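Long-range contacts in trichothecene 3-O-acetyltransferase (Gibberella zeae, PDB 2RKV), which transfers an acetyl group from acetyl-CoA to the 3-hydroxyl of trichothecene mycotoxins such as T-2 toxin and deoxynivalenol, as a member of the BAHD acyltransferase superfamily: residues 44-49 with 169-174; 273-278 with 438-443. All coordinates share one frame; numbering follows the deposited sequence.

Contact 1 (44-49 with 169-174); sequences QGLKRF and RLLSKA
Phe49 and Arg48 of helix 35-52 reach across to Leu170, Leu171 and Ala174 of helix 161-176, a helix-helix packing in the N-terminal domain of a BAHD-type acyltransferase. The axes of the two short segments come within 8.2 Å at 111° between their N-to-C directions, and Gly45 lies nearest to Ala174, with 4.7 Å between their CA atoms. Having no side chain, Gly45 leaves its backbone for the methyl of Ala174 to rest on, Ala174 CB standing 3.4 Å from Gly45 O. Phe49 can be followed outward from this point. Its CB touches the same Ala174 methyl; CG, anti to the backbone N (chi1 -168°), directs the ring across helix 161-176. CD1 then meets CA and CB of Leu171, CE1 continues along Leu171 N and CB, and Phe49 CZ at the tip ends 3.8 Å from Leu170 CB. The Phe49 side chain crosses those of Leu170 and Leu171 at about a right angle, with the carbonyl carbon of Leu170 over one ring face; Met188 touches both Phe49 and Leu170. Leu171 CD1 packs 3.7 Å from Leu46 CD2, and Leu46 and Leu171 both also touch Leu139 of strand 137-144, which places this part of the helix pair against the five-stranded mixed sheet. The polar border is made by Arg48, whose chain bends at chi3 (-81°) to bring its guanidinium side-on to the backbone of Ala174. One carbonyl oxygen thus takes two N-H groups and is held in the guanidinium plane. The bond from Arg48 NE to Ala174 O is 2.8 Å and fairly straight; that from Arg48 NH1 to Ala174 O is longer, 3.1 Å, and more bent.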
# COMPACT_ATOMS: atom_id res chain seq x y z
N GLN A 44 -5.23 16.37 20.57
CA GLN A 44 -4.06 16.77 21.33
C GLN A 44 -2.80 16.07 20.79
O GLN A 44 -1.72 16.67 20.72
CB GLN A 44 -4.27 16.52 22.83
CG GLN A 44 -5.18 17.56 23.48
CD GLN A 44 -6.00 17.03 24.65
OE1 GLN A 44 -5.75 15.95 25.18
NE2 GLN A 44 -7.00 17.81 25.06
N GLY A 45 -2.95 14.81 20.38
CA GLY A 45 -1.86 14.06 19.76
C GLY A 45 -1.41 14.72 18.46
O GLY A 45 -0.21 14.89 18.22
N LEU A 46 -2.38 15.08 17.62
CA LEU A 46 -2.06 15.74 16.35
C LEU A 46 -1.32 17.05 16.57
O LEU A 46 -0.36 17.36 15.86
CB LEU A 46 -3.33 15.97 15.52
CG LEU A 46 -3.92 14.73 14.85
CD1 LEU A 46 -5.31 15.04 14.33
CD2 LEU A 46 -3.02 14.23 13.71
N LYS A 47 -1.76 17.81 17.57
CA LYS A 47 -1.10 19.07 17.93
C LYS A 47 0.35 18.83 18.36
O LYS A 47 1.26 19.48 17.85
CB LYS A 47 -1.88 19.81 19.02
CG LYS A 47 -1.32 21.17 19.36
CD LYS A 47 -2.27 21.95 20.27
CE LYS A 47 -1.61 23.21 20.80
N ARG A 48 0.56 17.91 19.31
CA ARG A 48 1.91 17.58 19.78
C ARG A 48 2.83 17.10 18.66
O ARG A 48 4.00 17.50 18.59
CB ARG A 48 1.85 16.50 20.86
CG ARG A 48 1.41 17.04 22.19
CD ARG A 48 1.82 16.09 23.29
NE ARG A 48 0.86 15.02 23.38
CZ ARG A 48 -0.19 15.03 24.20
NH1 ARG A 48 -1.02 14.00 24.21
NH2 ARG A 48 -0.39 16.07 25.00
N PHE A 49 2.29 16.26 17.79
CA PHE A 49 3.07 15.72 16.68
C PHE A 49 3.51 16.86 15.75
O PHE A 49 4.68 16.94 15.36
CB PHE A 49 2.22 14.67 15.95
CG PHE A 49 2.98 13.82 14.96
CD1 PHE A 49 2.28 12.96 14.11
CD2 PHE A 49 4.38 13.85 14.87
CE1 PHE A 49 2.94 12.15 13.19
CE2 PHE A 49 5.05 13.04 13.94
CZ PHE A 49 4.32 12.19 13.11
N ARG A 169 2.76 5.51 13.59
CA ARG A 169 3.40 5.03 14.81
C ARG A 169 3.75 6.20 15.74
O ARG A 169 3.49 6.15 16.95
CB ARG A 169 4.65 4.23 14.46
CG ARG A 169 5.48 3.73 15.63
CD ARG A 169 6.32 2.52 15.22
NE ARG A 169 7.25 2.81 14.12
CZ ARG A 169 7.13 2.34 12.88
NH1 ARG A 169 8.05 2.66 11.96
NH2 ARG A 169 6.12 1.56 12.53
N LEU A 170 4.35 7.25 15.17
CA LEU A 170 4.72 8.43 15.96
C LEU A 170 3.48 9.21 16.39
O LEU A 170 3.44 9.78 17.48
CB LEU A 170 5.69 9.33 15.21
CG LEU A 170 7.10 8.76 14.97
CD1 LEU A 170 8.04 9.87 14.52
CD2 LEU A 170 7.65 8.08 16.24
N LEU A 171 2.46 9.23 15.53
CA LEU A 171 1.21 9.85 15.94
C LEU A 171 0.66 9.13 17.18
O LEU A 171 0.19 9.78 18.12
CB LEU A 171 0.18 9.87 14.81
CG LEU A 171 -1.25 10.30 15.18
CD1 LEU A 171 -1.28 11.70 15.82
CD2 LEU A 171 -2.16 10.22 13.96
N SER A 172 0.74 7.79 17.21
CA SER A 172 0.28 7.06 18.39
C SER A 172 1.05 7.48 19.65
O SER A 172 0.45 7.73 20.69
CB SER A 172 0.34 5.54 18.19
OG SER A 172 -0.32 4.88 19.26
N LYS A 173 2.38 7.57 19.53
CA LYS A 173 3.22 8.06 20.63
C LYS A 173 2.75 9.44 21.08
O LYS A 173 2.59 9.70 22.27
CB LYS A 173 4.68 8.17 20.20
CG LYS A 173 5.40 6.83 20.09
CD LYS A 173 6.91 7.05 20.12
CE LYS A 173 7.67 5.72 20.12
NZ LYS A 173 9.13 5.96 20.38
N ALA A 174 2.53 10.33 20.12
CA ALA A 174 2.15 11.71 20.42
C ALA A 174 0.81 11.75 21.16
O ALA A 174 0.65 12.52 22.11
CB ALA A 174 2.10 12.54 19.16

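Contact 2 (273-278 with 438-443); sequences ASRVRL and KADKEW
Arg275, near the C-terminal end of helix 261-277, forms a salt-bridge network with Asp440 and Glu442, and Asp440 is also the N-cap of the short helix 441-444. The tight part is the side-on grip of Arg275 on Asp440. Arg275 NE reaches Asp440 OD2 at 2.9 Å in a nearly straight bond (169°), meeting the oxygen on its syn side, while Arg275 NH1 approaches Asp440 OD1 from above the carboxylate plane. The guanidinium plane of Arg275 and the carboxylate plane of Asp440 are 46° apart, so the fork is twisted rather than flat. Asp440 OD1 also caps the helix, accepting from Trp443 N at 2.9 Å and weakly from Glu442 N; this shared hold probably stabilises its negative charge. On the buried flank, Val276 CG1 lies 4.0 Å from Asp440 OD2, and Trp443 packs on Ile269 and Ser272 of helix 261-277. The solvent side is looser: exposed Glu442 lies over one guanidinium face, its CB 3.6 Å from Arg275 NH1. Its carboxylate contributes charge alone, since no N-H points at it, and Glu442 OE2 comes to rest 3.3 Å from Arg275 CD.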
# COMPACT_ATOMS: atom_id res chain seq x y z
N ALA A 273 -4.71 -17.12 -9.98
CA ALA A 273 -5.21 -16.20 -11.01
C ALA A 273 -4.94 -16.74 -12.41
O ALA A 273 -5.82 -16.71 -13.26
CB ALA A 273 -4.61 -14.79 -10.85
N SER A 274 -3.73 -17.25 -12.63
CA SER A 274 -3.35 -17.76 -13.95
C SER A 274 -4.20 -18.96 -14.31
O SER A 274 -4.71 -19.04 -15.43
CB SER A 274 -1.86 -18.08 -14.01
OG SER A 274 -1.10 -16.89 -13.82
N ARG A 275 -4.39 -19.87 -13.36
CA ARG A 275 -5.25 -21.05 -13.54
C ARG A 275 -6.67 -20.67 -13.98
O ARG A 275 -7.15 -21.17 -14.99
CB ARG A 275 -5.29 -21.90 -12.26
CG ARG A 275 -6.22 -23.12 -12.35
CD ARG A 275 -6.07 -24.06 -11.15
NE ARG A 275 -6.48 -23.42 -9.89
CZ ARG A 275 -5.63 -22.94 -8.98
NH1 ARG A 275 -6.10 -22.37 -7.87
NH2 ARG A 275 -4.32 -23.00 -9.18
N VAL A 276 -7.35 -19.78 -13.23
CA VAL A 276 -8.72 -19.41 -13.61
C VAL A 276 -8.77 -18.64 -14.94
O VAL A 276 -9.74 -18.75 -15.69
CB VAL A 276 -9.52 -18.65 -12.50
CG1 VAL A 276 -9.52 -19.45 -11.19
CG2 VAL A 276 -8.97 -17.25 -12.29
N ARG A 277 -7.71 -17.89 -15.23
CA ARG A 277 -7.63 -17.13 -16.47
C ARG A 277 -7.52 -18.02 -17.71
O ARG A 277 -7.87 -17.59 -18.81
CB ARG A 277 -6.51 -16.09 -16.42
CG ARG A 277 -6.91 -14.88 -15.58
CD ARG A 277 -5.74 -13.99 -15.20
NE ARG A 277 -6.25 -12.79 -14.53
CZ ARG A 277 -5.50 -11.82 -14.03
NH1 ARG A 277 -4.17 -11.89 -14.08
NH2 ARG A 277 -6.09 -10.77 -13.46
N LEU A 278 -7.04 -19.25 -17.52
CA LEU A 278 -6.98 -20.24 -18.59
C LEU A 278 -8.35 -20.52 -19.19
O LEU A 278 -8.46 -20.97 -20.34
CB LEU A 278 -6.38 -21.56 -18.09
CG LEU A 278 -4.86 -21.62 -17.91
CD1 LEU A 278 -4.50 -22.86 -17.11
CD2 LEU A 278 -4.14 -21.61 -19.26
N LYS A 438 -13.53 -17.89 -6.76
CA LYS A 438 -14.31 -18.19 -5.57
C LYS A 438 -14.84 -19.62 -5.56
O LYS A 438 -15.11 -20.18 -4.50
CB LYS A 438 -15.46 -17.19 -5.42
CG LYS A 438 -15.01 -15.79 -5.01
CD LYS A 438 -16.10 -14.74 -5.21
CE LYS A 438 -17.32 -15.02 -4.35
NZ LYS A 438 -18.38 -14.01 -4.57
N ALA A 439 -14.99 -20.20 -6.76
CA ALA A 439 -15.51 -21.56 -6.91
C ALA A 439 -14.41 -22.59 -7.15
O ALA A 439 -14.68 -23.79 -7.20
CB ALA A 439 -16.54 -21.60 -8.04
N ASP A 440 -13.16 -22.12 -7.27
CA ASP A 440 -12.01 -22.99 -7.54
C ASP A 440 -11.55 -23.72 -6.27
O ASP A 440 -11.14 -23.09 -5.30
CB ASP A 440 -10.88 -22.17 -8.16
CG ASP A 440 -9.64 -23.00 -8.50
OD1 ASP A 440 -8.97 -23.49 -7.57
OD2 ASP A 440 -9.31 -23.13 -9.69
N LYS A 441 -11.59 -25.06 -6.31
CA LYS A 441 -11.29 -25.88 -5.13
C LYS A 441 -9.83 -25.82 -4.66
O LYS A 441 -9.55 -25.98 -3.47
CB LYS A 441 -11.73 -27.34 -5.33
CG LYS A 441 -10.86 -28.15 -6.29
N GLU A 442 -8.91 -25.59 -5.59
CA GLU A 442 -7.49 -25.46 -5.22
C GLU A 442 -7.26 -24.14 -4.47
O GLU A 442 -6.42 -24.07 -3.57
CB GLU A 442 -6.58 -25.59 -6.44
CG GLU A 442 -6.50 -27.04 -7.00
CD GLU A 442 -5.70 -27.15 -8.28
OE1 GLU A 442 -4.53 -27.59 -8.22
OE2 GLU A 442 -6.23 -26.80 -9.36
N TRP A 443 -8.03 -23.12 -4.85
CA TRP A 443 -8.00 -21.82 -4.18
C TRP A 443 -8.70 -21.87 -2.82
O TRP A 443 -8.12 -21.49 -1.80
CB TRP A 443 -8.64 -20.76 -5.09
CG TRP A 443 -8.88 -19.40 -4.46
CD1 TRP A 443 -10.08 -18.92 -3.98
CD2 TRP A 443 -7.92 -18.36 -4.25
NE1 TRP A 443 -9.92 -17.65 -3.49
CE2 TRP A 443 -8.60 -17.27 -3.65
CE3 TRP A 443 -6.55 -18.23 -4.52
CZ2 TRP A 443 -7.96 -16.07 -3.30
CZ3 TRP A 443 -5.90 -17.02 -4.18
CH2 TRP A 443 -6.61 -15.97 -3.58

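Contact 1 closes in the chain before contact 2 opens, and the two lie on opposite sides of the chain's centre, 45 Å between their centres and about 27 Å between nearest atoms. They share no helix or sheet. Contact 1 joins helices 35-52 and 161-176 beside the five-stranded mixed sheet; contact 2 ties helix 261-277 to 431-439 and 441-444, next to strand 423-430 of the seven-stranded sheet. The T-2 toxin pocket draws on both halves of the sequence, including His156 and Ser378, whereas the coenzyme A pocket draws on the second. No residue of either contact belongs to a pocket, though helix 261-277 opens with Thr261 and Asp262 of the coenzyme A site.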